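Local coordinates for protein probable LacI-family transcriptional regulator (Corynebacterium glutamicum ATCC 13032, PDB 3BIL) that probably binds cis-regulatory DNA and controls transcription as a member of the LacI family of bacterial regulators, at the interface of chains A and B. Residues are numbered along the deposited sequence; one frame, centred on the assembly and turned at random. Chains: chain A/B, Probable LacI-family transcriptional regulator.

Contacts 1, 2 and 4 cluster in one half of the interface, whereas contact 3 stands apart. C-alpha centres lie about 7 Å apart for contacts 2 and 4, 11 Å for contacts 1 and 2, and 15 Å for contacts 1 and 4. A:Leu76 serves both contact 1 and contact 2; A:Thr99, A:Ile100 and B:Thr102, on the paired strands 99-103, serve contacts 2 and 4. The C-alpha centre of contact 3 is about 23 Å from that of contact 1 and 37 Å from that of contact 4, so the two-fold pair is held at widely separated points. Such pairing is usual for LacI-family dimers and may be biological here.

Contact 1: the interface of chains A and B. Residues chain A 76-77, 103, 105; chain B 82-83, 85-86.
B:Thr86, on helix 79-93, meets A:Ile77 in the loop after strand 69-73 of the partner, the two side chains crossing at about a right angle. The branch methyl CG2 of A:Ile77 comes up against the hydroxyl OG1 of B:Thr86, 3.7 Å away, and also packs on the helix backbone, with CG2 3.9 Å from B:Ala83 CA. A chi1 of 64° sets CG1 in the crowded position between backbone N and carbonyl carbon, while CG2 lies anti to the carbonyl carbon and is the branch that touches the helix.

Threonine suits a helix surface facing an apolar methyl because its hydroxyl can be satisfied within its own chain: B:Thr86 OG1 donates to the carbonyl O of B:Ala82, one turn back, at 2.7 Å. The small B:Ala82 in turn lets the loop approach, its CB resting 3.3 Å from the backbone O of A:Leu76. Alongside, A:Leu76 sends CD1 to the CG2 methyl of B:Val85 at 3.8 Å, again roughly perpendicular.

At the margin, A:Asn103 points its amide towards B:Thr86 without bonding it. Its OD1 accepts the backbone N of A:Asn105 at 3.2 Å from above the carbonyl plane, which steadies the turn behind. No polar bond crosses this patch; it seats the loop of one subunit on the helix of the other by packing, and likely supports dimer formation.

Contact 2: the interface of chains A and B. Residues chain A 76, 85-86, 89, 99-101; chain B 76, 101-103, 105.
A:Gln89 reaches B:Asn103 and B:Asn105 because its chain runs straight out from helix 79-94, CG anti to the backbone N (chi1 175°) and extended beyond. A:Ile101 differs, with CG1 anti to the carbonyl carbon and beside the backbone N (chi1 -55°), which lays CD1 over the partner strand, 3.9 Å from B:Thr102 CA.

The backbones at Ile101 pair as an antiparallel beta bridge across the two-fold axis: A:Ile101 N donates to B:Ile101 O at 2.8 Å, nearly along the C=O axis, and B:Ile101 N returns the bond to A:Ile101 O at 2.9 Å. The beta-branched isoleucine suits a strand that must also pack. B:Leu76 fits beside it, its CD1 3.6 Å from A:Val85 CG2.

Glutamine supplies length and a polar tip. NE2 of A:Gln89 donates to the backbone O of B:Asn103 at 2.9 Å. Its OE1 also sits 3.1 Å from B:Asn103 O, an acceptor–acceptor clash that makes the exact placing of the amide doubtful. OD1 of B:Asn105 comes tip to tip with NE2, amide planes 75° apart, but the N-H points away from it. A water bridges the two Leu76 carbonyls, 2.9 Å from A:Leu76 O. The site joins the strands 99-103 of both subunits and tethers a helix to the pair.

Contact 3: the interface of chains A and B. Residues chain A 261; chain B 283-286, 288.
A:His261, near the end of helix 250-262, lays its imidazole against the B:Leu284–B:Pro288 loop, in the periplasmic-binding-protein-like part typical of LacI-family regulators.

Among polar contacts, the ring meets the backbone carbonyl of B:Leu284, with ND1 2.9 Å from that O. The oxygen lies nearly straight above ND1, so despite the short distance this is a carbonyl over the ring face at its ND1 rim, and an N-H lying in the ring plane would point well away from it. The same oxygen is 3.3 Å from CE1. The carbonyl O of B:Gln285 approaches CE1 more loosely, at 3.6 Å. CG of the histidine is anti to the backbone N (chi1 175°), which swings the ring away from the helix towards the loop.

The apolar contacts come from the same side of the ring. B:Leu284 passes obliquely, its CD2 methyl 3.9 Å from A:His261 CD2, while B:Pro288 brings CG to within 3.9 Å of CE1 at the other end of the imidazole. A flat ring with polar and carbon atoms suits this place, since it can lie on a backbone carbonyl and still pack against aliphatic groups. Proline in turn presents a rigid, compact carbon surface.

Contact 4: the interface of chains A and B. Residues chain A 68, 99-100; chain B 100, 102, 117.
B:Phe117 receives A:Ile100 and A:Thr68 on the same face of its ring, each near a different rim. The CD1 tip of A:Ile100 stands above the plane on the CD2 and CE2 side, 3.6 Å from CD2, and its side chain crosses the phenylalanine obliquely. At the opposite edge of that same face, A:Thr68 brings its methyl CG2 above and just outside the CE1 corner at 3.4 Å, and its hydroxyl OG1 lies beside the same corner, 3.8 Å from CE1. Phenylalanine suits the place because its ring is wide enough to meet two aliphatic groups, from separate stretches of the partner, at separate edges of one face, while threonine offers a methyl for packing, with its hydroxyl set against the ring edge.

The next shell sets these groups. B:Phe117 rides on helix 108-120, and with CG anti to the backbone N (chi1 -171°) the ring swings off the helix towards chain A. A:Ile100 belongs to strand 99-103, and its folded chain (chi2 -62°) turns CD1 to the ring while CG2 points towards the two-fold axis. There it faces CG2 of B:Ile100; the modelled separation is too short to be real, so the fine packing of this pair is doubtful. B:Thr102, further along its strand, packs beside it.

A:Thr68 starts the ordered chain, so this apolar seam lies at the end where the DNA-binding helix-turn-helix segment joins. It may help fix the spacing of the two entering chains within the dimer.

Contact 1: the interface of chains A and B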
ATOM      1  N   LEU A  76       1.906   6.862   2.985  1.00 39.13           N
ATOM      2  CA  LEU A  76       1.243   6.317   1.797  1.00 42.23           C
ATOM      3  C   LEU A  76       1.572   4.837   1.599  1.00 40.44           C
ATOM      4  O   LEU A  76       0.785   4.105   0.996  1.00 44.46           O
ATOM      5  CB  LEU A  76       1.542   7.161   0.529  1.00 41.15           C
ATOM      6  CG  LEU A  76       0.925   8.581   0.485  1.00 38.84           C
ATOM      7  CD1 LEU A  76       1.522   9.436  -0.644  1.00 38.52           C
ATOM      8  CD2 LEU A  76      -0.590   8.538   0.353  1.00 31.87           C
ATOM      9  N   ILE A  77       2.717   4.393   2.115  1.00 41.09           N
ATOM     10  CA  ILE A  77       2.985   2.954   2.184  1.00 43.57           C
ATOM     11  C   ILE A  77       2.097   2.263   3.224  1.00 42.76           C
ATOM     12  O   ILE A  77       1.929   1.054   3.180  1.00 45.73           O
ATOM     13  CB  ILE A  77       4.506   2.573   2.358  1.00 44.39           C
ATOM     14  CG1 ILE A  77       5.087   3.064   3.680  1.00 46.45           C
ATOM     15  CG2 ILE A  77       5.360   3.087   1.183  1.00 44.90           C
ATOM     16  CD1 ILE A  77       6.409   2.346   4.073  1.00 47.93           C
ATOM     17  N   ASN A 103       1.949  14.011   2.023  1.00 45.21           N
ATOM     18  CA  ASN A 103       2.446  12.963   2.850  1.00 41.32           C
ATOM     19  C   ASN A 103       3.420  13.574   3.829  1.00 45.04           C
ATOM     20  O   ASN A 103       4.453  14.080   3.425  1.00 47.07           O
ATOM     21  CB  ASN A 103       3.153  11.968   1.954  1.00 38.22           C
ATOM     22  CG  ASN A 103       3.746  10.808   2.720  1.00 42.17           C
ATOM     23  OD1 ASN A 103       3.658  10.729   3.943  1.00 46.01           O
ATOM     24  ND2 ASN A 103       4.349   9.884   1.993  1.00 41.72           N
ATOM     25  N   ASN A 105       5.124  12.099   6.398  1.00 51.20           N
ATOM     26  CA  ASN A 105       6.061  11.149   7.049  1.00 53.30           C
ATOM     27  C   ASN A 105       6.095  11.161   8.564  1.00 55.53           C
ATOM     28  O   ASN A 105       7.131  10.852   9.149  1.00 55.67           O
ATOM     29  CB  ASN A 105       7.484  11.308   6.542  1.00 52.08           C
ATOM     30  CG  ASN A 105       7.576  11.085   5.089  1.00 55.56           C
ATOM     31  OD1 ASN A 105       7.738  12.036   4.323  1.00 57.03           O
ATOM     32  ND2 ASN A 105       7.402   9.831   4.666  1.00 58.13           N
TER
ATOM     33  N   ALA B  82       3.103   3.694  -4.249  1.00 33.65           N
ATOM     34  CA  ALA B  82       3.160   4.363  -2.951  1.00 36.21           C
ATOM     35  C   ALA B  82       4.616   4.440  -2.489  1.00 40.26           C
ATOM     36  O   ALA B  82       5.052   5.457  -1.956  1.00 46.62           O
ATOM     37  CB  ALA B  82       2.285   3.630  -1.914  1.00 34.55           C
ATOM     38  N   ALA B  83       5.371   3.365  -2.714  1.00 41.24           N
ATOM     39  CA  ALA B  83       6.817   3.348  -2.475  1.00 37.56           C
ATOM     40  C   ALA B  83       7.536   4.314  -3.393  1.00 38.23           C
ATOM     41  O   ALA B  83       8.414   5.025  -2.943  1.00 38.28           O
ATOM     42  CB  ALA B  83       7.381   1.942  -2.639  1.00 35.01           C
ATOM     43  N   VAL B  85       6.476   7.103  -4.737  1.00 41.67           N
ATOM     44  CA  VAL B  85       6.263   8.507  -4.371  1.00 38.77           C
ATOM     45  C   VAL B  85       6.845   8.863  -3.011  1.00 39.92           C
ATOM     46  O   VAL B  85       7.169  10.019  -2.783  1.00 40.05           O
ATOM     47  CB  VAL B  85       4.798   8.979  -4.477  1.00 38.03           C
ATOM     48  CG1 VAL B  85       4.243   8.672  -5.866  1.00 36.18           C
ATOM     49  CG2 VAL B  85       3.931   8.360  -3.377  1.00 37.95           C
ATOM     50  N   THR B  86       6.970   7.888  -2.119  1.00 37.53           N
ATOM     51  CA  THR B  86       7.578   8.131  -0.826  1.00 37.59           C
ATOM     52  C   THR B  86       9.062   8.428  -1.080  1.00 42.36           C
ATOM     53  O   THR B  86       9.609   9.385  -0.526  1.00 43.81           O
ATOM     54  CB  THR B  86       7.448   6.891   0.081  1.00 39.60           C
ATOM     55  OG1 THR B  86       6.071   6.560   0.262  1.00 42.04           O
ATOM     56  CG2 THR B  86       8.101   7.095   1.429  1.00 38.98           C
TER

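Contact 2: the interface of chains A and B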
ATOM      1  N   LEU A  76       1.906   6.862   2.985  1.00 39.13           N
ATOM      2  CA  LEU A  76       1.243   6.317   1.797  1.00 42.23           C
ATOM      3  C   LEU A  76       1.572   4.837   1.599  1.00 40.44           C
ATOM      4  O   LEU A  76       0.785   4.105   0.996  1.00 44.46           O
ATOM      5  CB  LEU A  76       1.542   7.161   0.529  1.00 41.15           C
ATOM      6  CG  LEU A  76       0.925   8.581   0.485  1.00 38.84           C
ATOM      7  CD1 LEU A  76       1.522   9.436  -0.644  1.00 38.52           C
ATOM      8  CD2 LEU A  76      -0.590   8.538   0.353  1.00 31.87           C
ATOM      9  N   VAL A  85      -7.273   7.761   1.126  1.00 40.59           N
ATOM     10  CA  VAL A  85      -7.179   8.832   0.130  1.00 39.97           C
ATOM     11  C   VAL A  85      -7.791   8.420  -1.204  1.00 40.93           C
ATOM     12  O   VAL A  85      -8.401   9.236  -1.868  1.00 42.46           O
ATOM     13  CB  VAL A  85      -5.752   9.434  -0.039  1.00 41.83           C
ATOM     14  CG1 VAL A  85      -5.201   9.889   1.307  1.00 38.71           C
ATOM     15  CG2 VAL A  85      -4.799   8.457  -0.732  1.00 41.44           C
ATOM     16  N   THR A  86      -7.661   7.158  -1.585  1.00 41.23           N
ATOM     17  CA  THR A  86      -8.347   6.684  -2.760  1.00 41.07           C
ATOM     18  C   THR A  86      -9.847   6.956  -2.570  1.00 45.41           C
ATOM     19  O   THR A  86     -10.482   7.518  -3.450  1.00 47.68           O
ATOM     20  CB  THR A  86      -8.108   5.184  -2.975  1.00 40.40           C
ATOM     21  OG1 THR A  86      -6.708   4.931  -3.014  1.00 41.22           O
ATOM     22  CG2 THR A  86      -8.732   4.689  -4.266  1.00 38.37           C
ATOM     23  N   GLN A  89     -10.763  10.697  -2.482  1.00 50.33           N
ATOM     24  CA  GLN A  89     -10.672  11.276  -3.817  1.00 49.26           C
ATOM     25  C   GLN A  89     -11.904  10.948  -4.656  1.00 50.63           C
ATOM     26  O   GLN A  89     -12.398  11.811  -5.391  1.00 48.81           O
ATOM     27  CB  GLN A  89      -9.431  10.816  -4.559  1.00 46.67           C
ATOM     28  CG  GLN A  89      -9.425  11.325  -5.965  1.00 48.17           C
ATOM     29  CD  GLN A  89      -8.173  11.007  -6.719  1.00 46.83           C
ATOM     30  OE1 GLN A  89      -7.090  11.479  -6.380  1.00 46.13           O
ATOM     31  NE2 GLN A  89      -8.317  10.222  -7.783  1.00 48.63           N
ATOM     32  N   THR A  99      -8.517  16.683  -6.152  1.00 62.99           N
ATOM     33  CA  THR A  99      -7.774  16.226  -4.970  1.00 61.17           C
ATOM     34  C   THR A  99      -6.250  16.258  -5.158  1.00 59.54           C
ATOM     35  O   THR A  99      -5.699  15.582  -6.028  1.00 60.00           O
ATOM     36  CB  THR A  99      -8.211  14.776  -4.565  1.00 62.86           C
ATOM     37  OG1 THR A  99      -9.591  14.776  -4.190  1.00 64.27           O
ATOM     38  CG2 THR A  99      -7.377  14.223  -3.409  1.00 59.70           C
ATOM     39  N   ILE A 100      -5.595  17.039  -4.306  1.00 57.22           N
ATOM     40  CA  ILE A 100      -4.147  17.107  -4.171  1.00 55.32           C
ATOM     41  C   ILE A 100      -3.753  16.430  -2.847  1.00 53.01           C
ATOM     42  O   ILE A 100      -4.271  16.788  -1.781  1.00 53.93           O
ATOM     43  CB  ILE A 100      -3.699  18.585  -4.109  1.00 56.56           C
ATOM     44  CG1 ILE A 100      -4.405  19.420  -5.180  1.00 60.40           C
ATOM     45  CG2 ILE A 100      -2.199  18.717  -4.224  1.00 57.61           C
ATOM     46  CD1 ILE A 100      -4.120  19.009  -6.634  1.00 62.41           C
ATOM     47  N   ILE A 101      -2.848  15.462  -2.904  1.00 48.91           N
ATOM     48  CA  ILE A 101      -2.498  14.693  -1.717  1.00 46.15           C
ATOM     49  C   ILE A 101      -1.157  15.118  -1.190  1.00 44.52           C
ATOM     50  O   ILE A 101      -0.253  15.400  -1.967  1.00 46.05           O
ATOM     51  CB  ILE A 101      -2.448  13.150  -2.012  1.00 48.11           C
ATOM     52  CG1 ILE A 101      -3.764  12.656  -2.627  1.00 46.84           C
ATOM     53  CG2 ILE A 101      -2.120  12.339  -0.743  1.00 45.76           C
ATOM     54  CD1 ILE A 101      -3.623  12.237  -4.045  1.00 48.91           C
TER
ATOM     55  N   LEU B  76      -2.421   4.581  -5.736  1.00 37.79           N
ATOM     56  CA  LEU B  76      -1.749   4.666  -4.439  1.00 40.69           C
ATOM     57  C   LEU B  76      -2.009   3.432  -3.583  1.00 42.10           C
ATOM     58  O   LEU B  76      -1.172   3.098  -2.740  1.00 41.82           O
ATOM     59  CB  LEU B  76      -2.124   5.941  -3.664  1.00 40.07           C
ATOM     60  CG  LEU B  76      -1.679   7.314  -4.209  1.00 37.89           C
ATOM     61  CD1 LEU B  76      -2.415   8.401  -3.463  1.00 34.49           C
ATOM     62  CD2 LEU B  76      -0.199   7.551  -4.061  1.00 31.98           C
ATOM     63  N   ILE B 101       1.297  15.375  -4.361  1.00 50.96           N
ATOM     64  CA  ILE B 101       1.095  14.122  -5.062  1.00 46.73           C
ATOM     65  C   ILE B 101      -0.294  14.119  -5.620  1.00 46.32           C
ATOM     66  O   ILE B 101      -1.226  14.570  -4.940  1.00 43.46           O
ATOM     67  CB  ILE B 101       1.242  12.886  -4.117  1.00 47.30           C
ATOM     68  CG1 ILE B 101       2.671  12.751  -3.580  1.00 43.39           C
ATOM     69  CG2 ILE B 101       0.778  11.605  -4.815  1.00 45.11           C
ATOM     70  CD1 ILE B 101       2.773  13.071  -2.128  1.00 44.00           C
ATOM     71  N   THR B 102      -0.457  13.607  -6.844  1.00 46.08           N
ATOM     72  CA  THR B 102      -1.818  13.331  -7.340  1.00 46.79           C
ATOM     73  C   THR B 102      -1.994  11.918  -7.907  1.00 46.49           C
ATOM     74  O   THR B 102      -1.038  11.269  -8.309  1.00 50.47           O
ATOM     75  CB  THR B 102      -2.403  14.409  -8.331  1.00 49.02           C
ATOM     76  OG1 THR B 102      -2.235  13.987  -9.696  1.00 54.24           O
ATOM     77  CG2 THR B 102      -1.809  15.812  -8.115  1.00 48.64           C
ATOM     78  N   ASN B 103      -3.242  11.471  -7.953  1.00 44.94           N
ATOM     79  CA  ASN B 103      -3.568  10.092  -8.184  1.00 42.53           C
ATOM     80  C   ASN B 103      -4.642  10.032  -9.242  1.00 44.51           C
ATOM     81  O   ASN B 103      -5.726  10.539  -9.031  1.00 46.14           O
ATOM     82  CB  ASN B 103      -4.073   9.471  -6.882  1.00 40.51           C
ATOM     83  CG  ASN B 103      -4.747   8.121  -7.096  1.00 43.61           C
ATOM     84  OD1 ASN B 103      -4.556   7.468  -8.121  1.00 46.33           O
ATOM     85  ND2 ASN B 103      -5.524   7.688  -6.117  1.00 42.36           N
ATOM     86  N   ASN B 105      -6.236   7.342 -10.878  1.00 54.71           N
ATOM     87  CA  ASN B 105      -6.988   6.075 -11.078  1.00 61.00           C
ATOM     88  C   ASN B 105      -7.033   5.544 -12.505  1.00 63.61           C
ATOM     89  O   ASN B 105      -8.109   5.159 -12.975  1.00 66.57           O
ATOM     90  CB  ASN B 105      -8.434   6.173 -10.599  1.00 63.08           C
ATOM     91  CG  ASN B 105      -8.547   6.743  -9.239  1.00 66.20           C
ATOM     92  OD1 ASN B 105      -9.034   7.862  -9.078  1.00 68.84           O
ATOM     93  ND2 ASN B 105      -8.082   6.000  -8.230  1.00 67.81           N
TER
HETATM   94  O   HOH W   1      -0.126   1.773  -0.450  1.00 26.98           O

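Contact 3: the interface of chains A and B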
ATOM      1  N   HIS A 261       6.661 -15.700  11.472  1.00 37.43           N
ATOM      2  CA  HIS A 261       7.377 -16.329  10.358  1.00 42.79           C
ATOM      3  C   HIS A 261       8.786 -16.621  10.796  1.00 42.39           C
ATOM      4  O   HIS A 261       9.191 -17.779  10.807  1.00 45.68           O
ATOM      5  CB  HIS A 261       7.355 -15.481   9.067  1.00 46.92           C
ATOM      6  CG  HIS A 261       8.182 -16.051   7.946  1.00 50.89           C
ATOM      7  ND1 HIS A 261       7.774 -17.137   7.186  1.00 52.08           N
ATOM      8  CD2 HIS A 261       9.390 -15.679   7.451  1.00 47.90           C
ATOM      9  CE1 HIS A 261       8.704 -17.414   6.288  1.00 49.67           C
ATOM     10  NE2 HIS A 261       9.692 -16.544   6.427  1.00 49.26           N
TER
ATOM     11  N   ALA B 283       7.554 -11.347   1.121  1.00 31.87           N
ATOM     12  CA  ALA B 283       8.731 -12.027   1.704  1.00 33.52           C
ATOM     13  C   ALA B 283       8.371 -12.906   2.893  1.00 39.90           C
ATOM     14  O   ALA B 283       9.263 -13.531   3.456  1.00 43.22           O
ATOM     15  CB  ALA B 283       9.813 -11.023   2.112  1.00 27.02           C
ATOM     16  N   LEU B 284       7.086 -12.928   3.297  1.00 42.28           N
ATOM     17  CA  LEU B 284       6.699 -13.571   4.570  1.00 46.91           C
ATOM     18  C   LEU B 284       5.830 -14.839   4.503  1.00 48.96           C
ATOM     19  O   LEU B 284       5.973 -15.711   5.363  1.00 52.52           O
ATOM     20  CB  LEU B 284       6.142 -12.545   5.593  1.00 43.82           C
ATOM     21  CG  LEU B 284       7.127 -11.430   6.012  1.00 40.73           C
ATOM     22  CD1 LEU B 284       6.433 -10.244   6.661  1.00 34.43           C
ATOM     23  CD2 LEU B 284       8.311 -11.950   6.861  1.00 39.16           C
ATOM     24  N   GLN B 285       4.941 -14.924   3.508  1.00 47.04           N
ATOM     25  CA  GLN B 285       4.233 -16.156   3.141  1.00 45.54           C
ATOM     26  C   GLN B 285       4.940 -17.432   3.659  1.00 46.79           C
ATOM     27  O   GLN B 285       6.175 -17.451   3.757  1.00 51.75           O
ATOM     28  CB  GLN B 285       4.070 -16.253   1.597  1.00 46.34           C
ATOM     29  CG  GLN B 285       3.370 -15.068   0.844  1.00 46.76           C
ATOM     30  CD  GLN B 285       1.863 -14.840   1.193  1.00 49.71           C
ATOM     31  OE1 GLN B 285       1.027 -15.782   1.213  1.00 45.36           O
ATOM     32  NE2 GLN B 285       1.524 -13.573   1.450  1.00 45.18           N
ATOM     33  N   PRO B 286       4.174 -18.513   3.977  1.00 45.53           N
ATOM     34  CA  PRO B 286       4.786 -19.798   4.440  1.00 41.86           C
ATOM     35  C   PRO B 286       5.940 -20.277   3.557  1.00 42.08           C
ATOM     36  O   PRO B 286       6.943 -20.779   4.076  1.00 44.05           O
ATOM     37  CB  PRO B 286       3.622 -20.799   4.386  1.00 40.41           C
ATOM     38  CG  PRO B 286       2.487 -20.052   3.605  1.00 47.53           C
ATOM     39  CD  PRO B 286       2.700 -18.599   3.924  1.00 45.13           C
ATOM     40  N   PRO B 288       8.105 -18.172   1.080  1.00 39.91           N
ATOM     41  CA  PRO B 288       8.164 -16.816   0.561  1.00 38.11           C
ATOM     42  C   PRO B 288       8.238 -16.831  -0.952  1.00 34.32           C
ATOM     43  O   PRO B 288       8.509 -17.875  -1.528  1.00 33.96           O
ATOM     44  CB  PRO B 288       9.443 -16.254   1.206  1.00 39.20           C
ATOM     45  CG  PRO B 288       9.557 -17.071   2.493  1.00 40.30           C
ATOM     46  CD  PRO B 288       9.217 -18.451   2.008  1.00 39.67           C
TER

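Contact 4: the interface of chains A and B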
ATOM      1  N   THR A  68     -11.601  21.592  -6.369  1.00 64.48           N
ATOM      2  CA  THR A  68     -10.251  21.201  -5.854  1.00 65.50           C
ATOM      3  C   THR A  68     -10.053  21.303  -4.313  1.00 66.33           C
ATOM      4  O   THR A  68     -10.054  22.405  -3.753  1.00 67.51           O
ATOM      5  CB  THR A  68      -9.132  22.015  -6.550  1.00 64.22           C
ATOM      6  OG1 THR A  68      -9.264  21.911  -7.975  1.00 64.20           O
ATOM      7  CG2 THR A  68      -7.762  21.490  -6.132  1.00 64.71           C
ATOM      8  N   THR A  99      -8.517  16.683  -6.152  1.00 62.99           N
ATOM      9  CA  THR A  99      -7.774  16.226  -4.970  1.00 61.17           C
ATOM     10  C   THR A  99      -6.250  16.258  -5.158  1.00 59.54           C
ATOM     11  O   THR A  99      -5.699  15.582  -6.028  1.00 60.00           O
ATOM     12  CB  THR A  99      -8.211  14.776  -4.565  1.00 62.86           C
ATOM     13  OG1 THR A  99      -9.591  14.776  -4.190  1.00 64.27           O
ATOM     14  CG2 THR A  99      -7.377  14.223  -3.409  1.00 59.70           C
ATOM     15  N   ILE A 100      -5.595  17.039  -4.306  1.00 57.22           N
ATOM     16  CA  ILE A 100      -4.147  17.107  -4.171  1.00 55.32           C
ATOM     17  C   ILE A 100      -3.753  16.430  -2.847  1.00 53.01           C
ATOM     18  O   ILE A 100      -4.271  16.788  -1.781  1.00 53.93           O
ATOM     19  CB  ILE A 100      -3.699  18.585  -4.109  1.00 56.56           C
ATOM     20  CG1 ILE A 100      -4.405  19.420  -5.180  1.00 60.40           C
ATOM     21  CG2 ILE A 100      -2.199  18.717  -4.224  1.00 57.61           C
ATOM     22  CD1 ILE A 100      -4.120  19.009  -6.634  1.00 62.41           C
TER
ATOM     23  N   ILE B 100       3.824  17.652  -3.854  1.00 55.76           N
ATOM     24  CA  ILE B 100       2.382  17.536  -4.020  1.00 57.99           C
ATOM     25  C   ILE B 100       2.135  16.280  -4.852  1.00 58.26           C
ATOM     26  O   ILE B 100       2.717  16.134  -5.940  1.00 62.59           O
ATOM     27  CB  ILE B 100       1.824  18.763  -4.807  1.00 58.80           C
ATOM     28  CG1 ILE B 100       2.272  20.084  -4.175  1.00 62.34           C
ATOM     29  CG2 ILE B 100       0.329  18.717  -4.926  1.00 57.81           C
ATOM     30  CD1 ILE B 100       2.031  20.193  -2.645  1.00 62.24           C
ATOM     31  N   THR B 102      -0.457  13.607  -6.844  1.00 46.08           N
ATOM     32  CA  THR B 102      -1.818  13.331  -7.340  1.00 46.79           C
ATOM     33  C   THR B 102      -1.994  11.918  -7.907  1.00 46.49           C
ATOM     34  O   THR B 102      -1.038  11.269  -8.309  1.00 50.47           O
ATOM     35  CB  THR B 102      -2.403  14.409  -8.331  1.00 49.02           C
ATOM     36  OG1 THR B 102      -2.235  13.987  -9.696  1.00 54.24           O
ATOM     37  CG2 THR B 102      -1.809  15.812  -8.115  1.00 48.64           C
ATOM     38  N   PHE B 117      -3.716  21.387 -13.391  1.00 80.97           N
ATOM     39  CA  PHE B 117      -3.653  22.019 -12.075  1.00 81.53           C
ATOM     40  C   PHE B 117      -2.240  22.375 -11.632  1.00 82.94           C
ATOM     41  O   PHE B 117      -1.947  23.538 -11.331  1.00 84.72           O
ATOM     42  CB  PHE B 117      -4.312  21.165 -10.994  1.00 81.35           C
ATOM     43  CG  PHE B 117      -4.457  21.882  -9.678  1.00 80.44           C
ATOM     44  CD1 PHE B 117      -5.607  22.614  -9.396  1.00 81.43           C
ATOM     45  CD2 PHE B 117      -3.436  21.851  -8.734  1.00 79.96           C
ATOM     46  CE1 PHE B 117      -5.737  23.295  -8.185  1.00 81.92           C
ATOM     47  CE2 PHE B 117      -3.555  22.526  -7.527  1.00 80.50           C
ATOM     48  CZ  PHE B 117      -4.707  23.249  -7.248  1.00 80.58           C
TER